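Side-chain contacts in endo-beta-N-acetylglucosaminidase F1 (Bacteroides thetaiotaomicron VPI-5482, PDB 6TCV), which cleaves high-mannose N-glycans within their di-N-acetylchitobiose core, probably as one step in the processing of mammalian glycans by this human gut bacterium: residues Q169-F174 with I348-A353; P215-N220 with A273-A278; L312-K317 with D340-K345. The protein carries 2 engineered substitutions. All blocks are in the same frame, centred on the assembly; numbering follows the deposited sequence.

How the contacts relate
The three contacts lie in or around one parallel beta barrel. Contact 1 joins two of its strands, while contacts 2 and 3 each involve an outer helix and are nested along the chain inside the loop of contact 1. Centres of contacts 1 and 2 are about 20 Å apart, as are those of contacts 2 and 3, which do not touch (nearest atoms about 5 Å); contacts 1 and 3, centres about 18 Å apart, are joined by a salt bridge, Lys317 NZ to Asp349 OD2, 2.8 Å. The bound Man9GlcNAc2Asn substrate is reached twice: the Phe173 side chain is about 4 Å from an N-acetylglucosamine, and Asn220 ND2 of contact 2 donates to a mannose O3 at 3.0 Å.

Contact 1. Residues Q169-F174 with I348-A353; sequences QGYLFF and IDIVVA
Tyr171 and Val352 mark the nearest approach of strands 169-174 and 350-353, their CA atoms 8.4 Å apart and the strand axes 9.9 Å apart at an angle of 63°, too far for backbone pairing, so the link is made by side chains. Two aliphatic groups meet the Tyr171 ring in different ways. Val352 CG1 sits over the middle of one face, 4.0 Å from the ring centroid and 13° off the normal, which defines a CH-pi contact. Ile350 instead brings CD1 to the ring's edge, in its plane, 3.9 Å from Tyr171 CD2. The aromatic side chain gets there by holding CG opposite the backbone N (chi1 -170°), beside its own carbonyl carbon. Val352 has a second role: its other methyl, CG2, approaches the edge of the Phe173 ring, 4.0 Å from CE1, so the two branches of one valine divide between two aromatic rings.

This is the interior of a (beta/alpha)8 barrel of the TIM type, closed by parallel strands; the strands described here are not adjacent in it, and Tyr171, Phe173, Ile350 and Val352 are all buried. Trp400 of strand 400-404 touches both Tyr171 and Ile350, and Phe173 also meets the Phe404 ring and an N-acetylglucosamine of the glycan. At its polar end Tyr171 OH is hydrogen-bonded to Thr326 OG1, so the ring is anchored at its far end as well as packed along its face. Exchanging this tyrosine for an alanine would probably leave Val352 CG1 and Ile350 CD1 facing a gap and Thr326 OG1 without its phenolic partner.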
loop_
_atom_site.group_PDB
_atom_site.type_symbol
_atom_site.label_atom_id
_atom_site.label_comp_id
_atom_site.label_asym_id
_atom_site.label_seq_id
_atom_site.Cartn_x
_atom_site.Cartn_y
_atom_site.Cartn_z
ATOM N N GLN A 169 -8.102 3.023 8.812
ATOM C CA GLN A 169 -6.862 2.248 8.900
ATOM C C GLN A 169 -5.687 3.194 9.080
ATOM O O GLN A 169 -5.723 4.362 8.669
ATOM C CB GLN A 169 -6.680 1.382 7.677
ATOM C CG GLN A 169 -7.780 0.317 7.585
ATOM C CD GLN A 169 -7.652 -0.489 6.341
ATOM O OE1 GLN A 169 -8.190 -0.141 5.272
ATOM N NE2 GLN A 169 -6.915 -1.566 6.426
ATOM N N GLY A 170 -4.616 2.675 9.681
ATOM C CA GLY A 170 -3.424 3.447 9.947
ATOM C C GLY A 170 -2.303 3.246 8.933
ATOM O O GLY A 170 -2.094 2.145 8.427
ATOM N N TYR A 171 -1.564 4.314 8.665
ATOM C CA TYR A 171 -0.455 4.361 7.695
ATOM C C TYR A 171 0.712 5.068 8.359
ATOM O O TYR A 171 0.615 6.264 8.655
ATOM C CB TYR A 171 -0.950 5.111 6.463
ATOM C CG TYR A 171 -0.038 5.066 5.249
ATOM C CD1 TYR A 171 1.122 5.806 5.174
ATOM C CD2 TYR A 171 -0.381 4.301 4.159
ATOM C CE1 TYR A 171 1.949 5.759 4.045
ATOM C CE2 TYR A 171 0.443 4.274 3.010
ATOM C CZ TYR A 171 1.581 4.990 2.999
ATOM O OH TYR A 171 2.416 4.997 1.881
ATOM N N LEU A 172 1.822 4.359 8.596
ATOM C CA LEU A 172 2.903 4.870 9.424
ATOM C C LEU A 172 4.236 4.827 8.687
ATOM O O LEU A 172 4.676 3.759 8.278
ATOM C CB LEU A 172 3.010 4.010 10.701
ATOM C CG LEU A 172 4.015 4.506 11.731
ATOM C CD1 LEU A 172 3.607 5.865 12.249
ATOM C CD2 LEU A 172 4.084 3.492 12.886
ATOM N N PHE A 173 4.932 5.944 8.648
ATOM C CA PHE A 173 6.297 5.987 8.125
ATOM C C PHE A 173 7.305 5.889 9.249
ATOM O O PHE A 173 7.227 6.644 10.213
ATOM C CB PHE A 173 6.597 7.316 7.429
ATOM C CG PHE A 173 5.855 7.617 6.167
ATOM C CD1 PHE A 173 4.591 8.188 6.198
ATOM C CD2 PHE A 173 6.488 7.480 4.913
ATOM C CE1 PHE A 173 3.964 8.603 5.033
ATOM C CE2 PHE A 173 5.809 7.845 3.749
ATOM C CZ PHE A 173 4.538 8.397 3.820
ATOM N N PHE A 174 8.288 4.991 9.107
ATOM C CA PHE A 174 9.465 4.974 9.973
ATOM C C PHE A 174 10.658 5.590 9.265
ATOM O O PHE A 174 10.973 5.223 8.122
ATOM C CB PHE A 174 9.865 3.547 10.326
ATOM C CG PHE A 174 8.976 2.928 11.318
ATOM C CD1 PHE A 174 9.136 3.167 12.644
ATOM C CD2 PHE A 174 7.890 2.154 10.909
ATOM C CE1 PHE A 174 8.245 2.609 13.591
ATOM C CE2 PHE A 174 7.002 1.610 11.875
ATOM C CZ PHE A 174 7.192 1.841 13.166
ATOM N N ILE A 348 -3.803 3.989 -7.769
ATOM C CA ILE A 348 -3.468 4.660 -6.509
ATOM C C ILE A 348 -4.339 4.003 -5.431
ATOM O O ILE A 348 -5.554 4.275 -5.347
ATOM C CB ILE A 348 -3.683 6.192 -6.535
ATOM C CG1 ILE A 348 -2.966 6.874 -7.704
ATOM C CG2 ILE A 348 -3.257 6.761 -5.154
ATOM C CD1 ILE A 348 -1.498 6.876 -7.545
ATOM N N ASP A 349 -3.728 3.161 -4.593
ATOM C CA ASP A 349 -4.469 2.519 -3.536
ATOM C C ASP A 349 -4.670 3.426 -2.337
ATOM O O ASP A 349 -5.744 3.368 -1.702
ATOM C CB ASP A 349 -3.738 1.261 -3.133
ATOM C CG ASP A 349 -3.738 0.252 -4.224
ATOM O OD1 ASP A 349 -4.826 -0.278 -4.536
ATOM O OD2 ASP A 349 -2.651 -0.047 -4.808
ATOM N N ILE A 350 -3.668 4.231 -1.988
ATOM C CA ILE A 350 -3.715 5.110 -0.825
ATOM C C ILE A 350 -2.962 6.372 -1.200
ATOM O O ILE A 350 -1.843 6.280 -1.728
ATOM C CB ILE A 350 -3.082 4.488 0.457
ATOM C CG1 ILE A 350 -3.580 3.056 0.708
ATOM C CG2 ILE A 350 -3.392 5.366 1.671
ATOM C CD1 ILE A 350 -2.833 2.351 1.835
ATOM N N VAL A 351 -3.526 7.529 -0.855
ATOM C CA VAL A 351 -2.826 8.812 -0.963
ATOM C C VAL A 351 -2.842 9.462 0.421
ATOM O O VAL A 351 -3.888 9.563 1.082
ATOM C CB VAL A 351 -3.384 9.723 -2.077
ATOM C CG1 VAL A 351 -4.873 9.962 -1.987
ATOM C CG2 VAL A 351 -2.617 11.061 -2.114
ATOM N N VAL A 352 -1.674 9.906 0.873
ATOM C CA VAL A 352 -1.519 10.572 2.162
ATOM C C VAL A 352 -1.015 11.982 1.929
ATOM O O VAL A 352 -0.090 12.191 1.116
ATOM C CB VAL A 352 -0.636 9.739 3.146
ATOM C CG1 VAL A 352 -1.263 8.374 3.390
ATOM C CG2 VAL A 352 0.826 9.590 2.675
ATOM N N ALA A 353 -1.494 12.923 2.746
ATOM C CA ALA A 353 -1.213 14.321 2.499
ATOM C C ALA A 353 -0.194 14.833 3.493
ATOM O O ALA A 353 0.182 14.148 4.437
ATOM C CB ALA A 353 -2.514 15.124 2.680
#

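Contact 2. Residues P215-N220 with A273-A278. With MAN (alpha-D-mannopyranose), chain B; MAN (alpha-D-mannopyranose), chain C.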
loop_
_atom_site.group_PDB
_atom_site.type_symbol
_atom_site.label_atom_id
_atom_site.label_comp_id
_atom_site.label_asym_id
_atom_site.label_seq_id
_atom_site.Cartn_x
_atom_site.Cartn_y
_atom_site.Cartn_z
ATOM N N PRO A 215 18.370 5.412 -14.226
ATOM C CA PRO A 215 17.972 5.506 -12.820
ATOM C C PRO A 215 17.985 4.140 -12.154
ATOM O O PRO A 215 17.806 3.116 -12.796
ATOM C CB PRO A 215 16.522 6.031 -12.908
ATOM C CG PRO A 215 16.422 6.625 -14.326
ATOM C CD PRO A 215 17.285 5.817 -15.154
ATOM N N ARG A 216 18.155 4.124 -10.834
ATOM C CA ARG A 216 18.045 2.891 -10.061
ATOM C C ARG A 216 17.453 3.212 -8.697
ATOM O O ARG A 216 17.467 4.358 -8.226
ATOM C CB ARG A 216 19.437 2.286 -9.847
ATOM C CG ARG A 216 20.379 3.107 -8.935
ATOM C CD ARG A 216 21.685 2.405 -8.388
ATOM N NE ARG A 216 21.428 1.152 -7.718
ATOM C CZ ARG A 216 22.191 0.086 -7.758
ATOM N NH1 ARG A 216 23.316 0.101 -8.459
ATOM N NH2 ARG A 216 21.845 -0.996 -7.071
ATOM N N VAL A 217 16.947 2.155 -8.062
ATOM C CA VAL A 217 16.701 2.184 -6.625
ATOM C C VAL A 217 18.067 2.127 -5.964
ATOM O O VAL A 217 18.875 1.212 -6.216
ATOM C CB VAL A 217 15.852 0.978 -6.221
ATOM C CG1 VAL A 217 15.664 0.899 -4.712
ATOM C CG2 VAL A 217 14.520 1.015 -6.914
ATOM N N GLN A 218 18.333 3.093 -5.098
ATOM C CA GLN A 218 19.576 3.175 -4.364
ATOM C C GLN A 218 19.227 3.142 -2.891
ATOM O O GLN A 218 18.520 4.032 -2.390
ATOM C CB GLN A 218 20.310 4.473 -4.743
ATOM C CG GLN A 218 21.642 4.646 -3.985
ATOM C CD GLN A 218 22.391 5.928 -4.341
ATOM O OE1 GLN A 218 22.831 6.083 -5.478
ATOM N NE2 GLN A 218 22.583 6.803 -3.376
ATOM N N CYS A 219 19.795 2.185 -2.176
ATOM C CA CYS A 219 19.469 1.960 -0.770
ATOM C C CYS A 219 20.673 2.371 0.049
ATOM O O CYS A 219 21.790 1.870 -0.142
ATOM C CB CYS A 219 19.184 0.470 -0.540
ATOM S SG CYS A 219 17.634 -0.058 -1.323
ATOM N N ASN A 220 20.458 3.283 0.984
ATOM C CA ASN A 220 21.491 3.673 1.927
ATOM C C ASN A 220 21.791 2.510 2.859
ATOM O O ASN A 220 21.085 1.491 2.867
ATOM C CB ASN A 220 21.145 4.985 2.640
ATOM C CG ASN A 220 20.050 4.831 3.653
ATOM O OD1 ASN A 220 20.061 3.905 4.478
ATOM N ND2 ASN A 220 19.168 5.826 3.722
ATOM N N ALA A 273 9.010 -3.158 -8.505
ATOM C CA ALA A 273 8.278 -4.391 -8.324
ATOM C C ALA A 273 9.227 -5.524 -8.016
ATOM O O ALA A 273 8.895 -6.430 -7.241
ATOM C CB ALA A 273 7.424 -4.678 -9.562
ATOM N N GLN A 274 10.404 -5.559 -8.674
ATOM C CA GLN A 274 11.365 -6.627 -8.416
ATOM C C GLN A 274 11.841 -6.571 -6.977
ATOM O O GLN A 274 11.984 -7.621 -6.339
ATOM C CB GLN A 274 12.537 -6.466 -9.395
ATOM C CG GLN A 274 13.493 -7.641 -9.353
ATOM C CD GLN A 274 14.500 -7.589 -8.262
ATOM O OE1 GLN A 274 14.980 -6.527 -7.914
ATOM N NE2 GLN A 274 14.858 -8.766 -7.725
ATOM N N TYR A 275 12.099 -5.377 -6.459
ATOM C CA TYR A 275 12.464 -5.255 -5.036
ATOM C C TYR A 275 11.359 -5.815 -4.142
ATOM O O TYR A 275 11.623 -6.528 -3.172
ATOM C CB TYR A 275 12.739 -3.781 -4.644
ATOM C CG TYR A 275 14.170 -3.362 -4.767
ATOM C CD1 TYR A 275 14.721 -3.100 -5.991
ATOM C CD2 TYR A 275 14.954 -3.192 -3.621
ATOM C CE1 TYR A 275 16.061 -2.729 -6.110
ATOM C CE2 TYR A 275 16.252 -2.821 -3.721
ATOM C CZ TYR A 275 16.785 -2.583 -4.954
ATOM O OH TYR A 275 18.126 -2.194 -5.093
ATOM N N CYS A 276 10.101 -5.492 -4.447
ATOM C CA CYS A 276 9.002 -5.930 -3.589
ATOM C C CYS A 276 8.827 -7.421 -3.662
ATOM O O CYS A 276 8.406 -8.042 -2.664
ATOM C CB CYS A 276 7.713 -5.166 -3.976
ATOM S SG CYS A 276 7.734 -3.424 -3.531
ATOM N N LYS A 277 9.109 -8.036 -4.794
ATOM C CA LYS A 277 9.057 -9.479 -4.909
ATOM C C LYS A 277 10.238 -10.122 -4.177
ATOM O O LYS A 277 10.074 -11.045 -3.368
ATOM C CB LYS A 277 9.072 -9.870 -6.397
ATOM C CG LYS A 277 8.953 -11.371 -6.619
ATOM C CD LYS A 277 9.030 -11.680 -8.098
ATOM C CE LYS A 277 9.446 -13.109 -8.375
ATOM N NZ LYS A 277 8.283 -13.969 -8.117
ATOM N N ALA A 278 11.448 -9.657 -4.432
ATOM C CA ALA A 278 12.643 -10.306 -3.877
ATOM C C ALA A 278 12.660 -10.255 -2.370
ATOM O O ALA A 278 13.125 -11.203 -1.725
ATOM C CB ALA A 278 13.904 -9.637 -4.460
HETATM C C1 MAN B . 21.153 8.685 4.163
HETATM C C2 MAN B . 21.580 7.783 5.314
HETATM C C3 MAN B . 21.770 8.597 6.590
HETATM C C4 MAN B . 22.725 9.752 6.336
HETATM C C5 MAN B . 22.158 10.588 5.194
HETATM C C6 MAN B . 23.058 11.728 4.801
HETATM O O2 MAN B . 22.786 7.103 4.935
HETATM O O3 MAN B . 22.232 7.731 7.611
HETATM O O4 MAN B . 22.833 10.581 7.491
HETATM O O5 MAN B . 22.048 9.764 4.028
HETATM O O6 MAN B . 22.393 12.568 3.833
HETATM C C1 MAN C . 18.549 11.125 4.013
HETATM C C2 MAN C . 19.314 9.988 3.349
HETATM C C3 MAN C . 18.385 9.279 2.379
HETATM C C4 MAN C . 17.098 8.827 3.060
HETATM C C5 MAN C . 16.432 9.984 3.798
HETATM C C6 MAN C . 15.298 9.534 4.699
HETATM O O2 MAN C . 19.817 9.124 4.391
HETATM O O3 MAN C . 19.043 8.122 1.861
HETATM O O4 MAN C . 16.161 8.392 2.077
HETATM O O5 MAN C . 17.399 10.623 4.666
HETATM O O6 MAN C . 14.760 10.664 5.414
HETATM O O HOH W 1 18.901 -1.393 -7.338
#
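Tyr275 and Val217 meet twice, once directly through carbon and once through a single water with three partners, one of them weak. Water 1 accepts a hydrogen bond from Tyr275 OH at a short 2.5 Å, gives one to Val217 O at 2.8 Å, and takes a weak one from Arg216 NH2. It lies at the edge of the tyrosine ring, in plane; its two stronger bonds bridge a hydroxyl and a carbonyl that are themselves 3.7 Å apart (Tyr275 OH to Val217 O). The carbonyl has a second donor: Arg216 NE reaches Val217 O at 3.0 Å, nearly straight at 172°, coming from above the carbonyl plane while remaining in the plane of its own guanidinium group. This NE bond sets the guanidinium beside the water.

The carbon part of the contact is a CH-pi interaction: Val217 CG1 stands over one face of the Tyr275 ring, displaced toward the rim, 3.9 Å from the ring centroid and 19° off the normal. Tyr275 turns to meet it with chi1 at -92°, away from a staggered value. Cys219 SG approaches the same ring obliquely, 3.9 Å from CE2, as a sulfur-aromatic contact.

The ring thus ties helix 262-278, on the outside of the (beta/alpha)8 barrel, to strand 214-218, which runs antiparallel to barrel strand 198-209; Glu271 of that helix also accepts from Val217 N. Beyond the strand, Asn220 takes the N-cap position of helix 221-228, OD1 accepting from Val223 N. Its amide also serves the glycan: Asn220 ND2 donates to O3 of the chain C mannose at 3.0 Å. The mannose residues are further bonded by Asn205, Glu175, Ala203 and Asn177.

Contact 3. Residues L312-K317 with D340-K345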
loop_
_atom_site.group_PDB
_atom_site.type_symbol
_atom_site.label_atom_id
_atom_site.label_comp_id
_atom_site.label_asym_id
_atom_site.label_seq_id
_atom_site.Cartn_x
_atom_site.Cartn_y
_atom_site.Cartn_z
ATOM N N LEU A 312 4.443 6.673 -13.830
ATOM C CA LEU A 312 5.187 5.782 -12.946
ATOM C C LEU A 312 4.255 4.993 -12.046
ATOM O O LEU A 312 4.419 3.776 -11.876
ATOM C CB LEU A 312 6.216 6.567 -12.087
ATOM C CG LEU A 312 6.939 5.731 -11.028
ATOM C CD1 LEU A 312 7.743 4.599 -11.682
ATOM C CD2 LEU A 312 7.810 6.603 -10.133
ATOM N N CYS A 313 3.240 5.640 -11.476
ATOM C CA CYS A 313 2.322 4.909 -10.604
ATOM C C CYS A 313 1.584 3.814 -11.359
ATOM O O CYS A 313 1.465 2.682 -10.874
ATOM C CB CYS A 313 1.330 5.879 -9.953
ATOM S SG CYS A 313 2.118 7.020 -8.768
ATOM N N TYR A 314 1.075 4.153 -12.546
ATOM C CA TYR A 314 0.347 3.212 -13.378
ATOM C C TYR A 314 1.228 2.028 -13.732
ATOM O O TYR A 314 0.802 0.879 -13.612
ATOM C CB TYR A 314 -0.120 3.928 -14.659
ATOM C CG TYR A 314 -0.631 3.005 -15.707
ATOM C CD1 TYR A 314 -1.917 2.460 -15.617
ATOM C CD2 TYR A 314 0.164 2.657 -16.777
ATOM C CE1 TYR A 314 -2.386 1.554 -16.606
ATOM C CE2 TYR A 314 -0.310 1.784 -17.759
ATOM C CZ TYR A 314 -1.587 1.264 -17.659
ATOM O OH TYR A 314 -2.053 0.387 -18.628
ATOM N N GLU A 315 2.455 2.279 -14.196
ATOM C CA GLU A 315 3.340 1.191 -14.576
ATOM C C GLU A 315 3.729 0.355 -13.377
ATOM O O GLU A 315 3.923 -0.851 -13.510
ATOM C CB GLU A 315 4.590 1.721 -15.307
ATOM C CG GLU A 315 4.294 2.421 -16.610
ATOM C CD GLU A 315 3.705 1.546 -17.692
ATOM O OE1 GLU A 315 3.770 0.272 -17.579
ATOM O OE2 GLU A 315 3.184 2.120 -18.680
ATOM N N THR A 316 3.862 0.966 -12.209
ATOM C CA THR A 316 4.183 0.188 -11.021
ATOM C C THR A 316 3.034 -0.749 -10.673
ATOM O O THR A 316 3.264 -1.939 -10.428
ATOM C CB THR A 316 4.487 1.113 -9.844
ATOM O OG1 THR A 316 5.566 2.011 -10.148
ATOM C CG2 THR A 316 4.915 0.328 -8.635
ATOM N N LYS A 317 1.787 -0.275 -10.739
ATOM C CA LYS A 317 0.666 -1.170 -10.460
ATOM C C LYS A 317 0.606 -2.286 -11.483
ATOM O O LYS A 317 0.323 -3.432 -11.133
ATOM C CB LYS A 317 -0.628 -0.375 -10.433
ATOM C CG LYS A 317 -1.828 -1.137 -9.902
ATOM C CD LYS A 317 -1.753 -1.366 -8.441
ATOM C CE LYS A 317 -3.007 -2.068 -7.899
ATOM N NZ LYS A 317 -2.874 -2.284 -6.448
ATOM N N ASP A 340 -3.314 6.122 -20.046
ATOM C CA ASP A 340 -3.690 5.126 -21.057
ATOM C C ASP A 340 -5.162 4.702 -20.905
ATOM O O ASP A 340 -5.525 3.539 -21.104
ATOM C CB ASP A 340 -2.752 3.933 -21.044
ATOM C CG ASP A 340 -1.355 4.281 -21.533
ATOM O OD1 ASP A 340 -1.144 5.383 -22.046
ATOM O OD2 ASP A 340 -0.469 3.426 -21.383
ATOM N N GLY A 341 -6.020 5.674 -20.594
ATOM C CA GLY A 341 -7.433 5.443 -20.426
ATOM C C GLY A 341 -7.823 4.725 -19.158
ATOM O O GLY A 341 -9.018 4.491 -18.945
ATOM N N VAL A 342 -6.910 4.497 -18.238
ATOM C CA VAL A 342 -7.193 3.746 -17.028
ATOM C C VAL A 342 -7.256 4.717 -15.865
ATOM O O VAL A 342 -6.297 5.472 -15.611
ATOM C CB VAL A 342 -6.114 2.676 -16.744
ATOM C CG1 VAL A 342 -6.438 1.905 -15.504
ATOM C CG2 VAL A 342 -5.992 1.708 -17.925
ATOM N N ASP A 343 -8.377 4.672 -15.135
ATOM C CA ASP A 343 -8.605 5.578 -14.019
ATOM C C ASP A 343 -7.736 5.291 -12.831
ATOM O O ASP A 343 -7.425 4.139 -12.517
ATOM C CB ASP A 343 -10.059 5.476 -13.592
ATOM C CG ASP A 343 -10.408 6.458 -12.517
ATOM O OD1 ASP A 343 -10.735 7.581 -12.882
ATOM O OD2 ASP A 343 -10.521 6.016 -11.333
ATOM N N ALA A 344 -7.393 6.379 -12.131
ATOM C CA ALA A 344 -6.523 6.314 -10.972
ATOM C C ALA A 344 -6.979 5.377 -9.863
ATOM O O ALA A 344 -6.129 4.879 -9.116
ATOM C CB ALA A 344 -6.361 7.715 -10.371
ATOM N N LYS A 345 -8.281 5.097 -9.716
ATOM C CA LYS A 345 -8.679 4.131 -8.681
ATOM C C LYS A 345 -7.988 2.778 -8.879
ATOM O O LYS A 345 -7.787 2.020 -7.907
ATOM C CB LYS A 345 -10.163 3.988 -8.580
ATOM C CG LYS A 345 -10.635 3.295 -7.323
ATOM C CD LYS A 345 -12.166 3.209 -7.243
ATOM C CE LYS A 345 -12.583 2.406 -6.054
ATOM N NZ LYS A 345 -14.060 2.328 -5.905
HETATM O O HOH W 2 -0.925 0.845 -21.031
#
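Tyr314 projects from its helix toward Asp340 and Val342, each of which crosses it at about a right angle; both come to the far half of its ring from the same side of its plane, and both obliquely. Val342 comes in by the CE1 corner, CG2 lying 3.8 Å from Tyr314 CE1, with CB almost as near. Asp340 approaches by the CE2 corner: its OD2 is 4.0 Å from Tyr314 CE2, and the ring and carboxylate planes stand 76° apart, so the two flat groups are not stacked. The tyrosine owes this reach to a chi1 of 168°, which swings CG opposite the backbone N.

Polar contact between tyrosine and aspartate is indirect. Water 2 lies 2.7 Å from Tyr314 OH and donates to Asp340 OD2 at 2.6 Å, joining the hydroxyl to the carboxylate. The same OD2 also has a salt bridge to Arg311 NH1, and Glu315 OE2, 4.7 Å from Asp340 OD2 and at the in-plane edge of the Tyr314 ring, shares that arginine; the positive charge of Arg311 probably offsets the nearness of the two carboxylates.

Asp340 and Gly341, both with positive phi, form a two-residue turn of type I' character between the short antiparallel strands 338-339 and 342-343, and this beta hairpin presents both Asp340 and Val342 to the helix. At the end of its second strand, Asp343 OD2 accepts from Lys345 N at 2.9 Å, an Asx turn that leads into the 3-10 segment.

Trp347 meets the Tyr314 ring edge-to-face, while Cys313 and Thr316 of the same helix 306-319 rest on strand 324-329 and Glu315 and Thr316 touch helix 262-278, leaving the hairpin at the outer surface of this barrel helix.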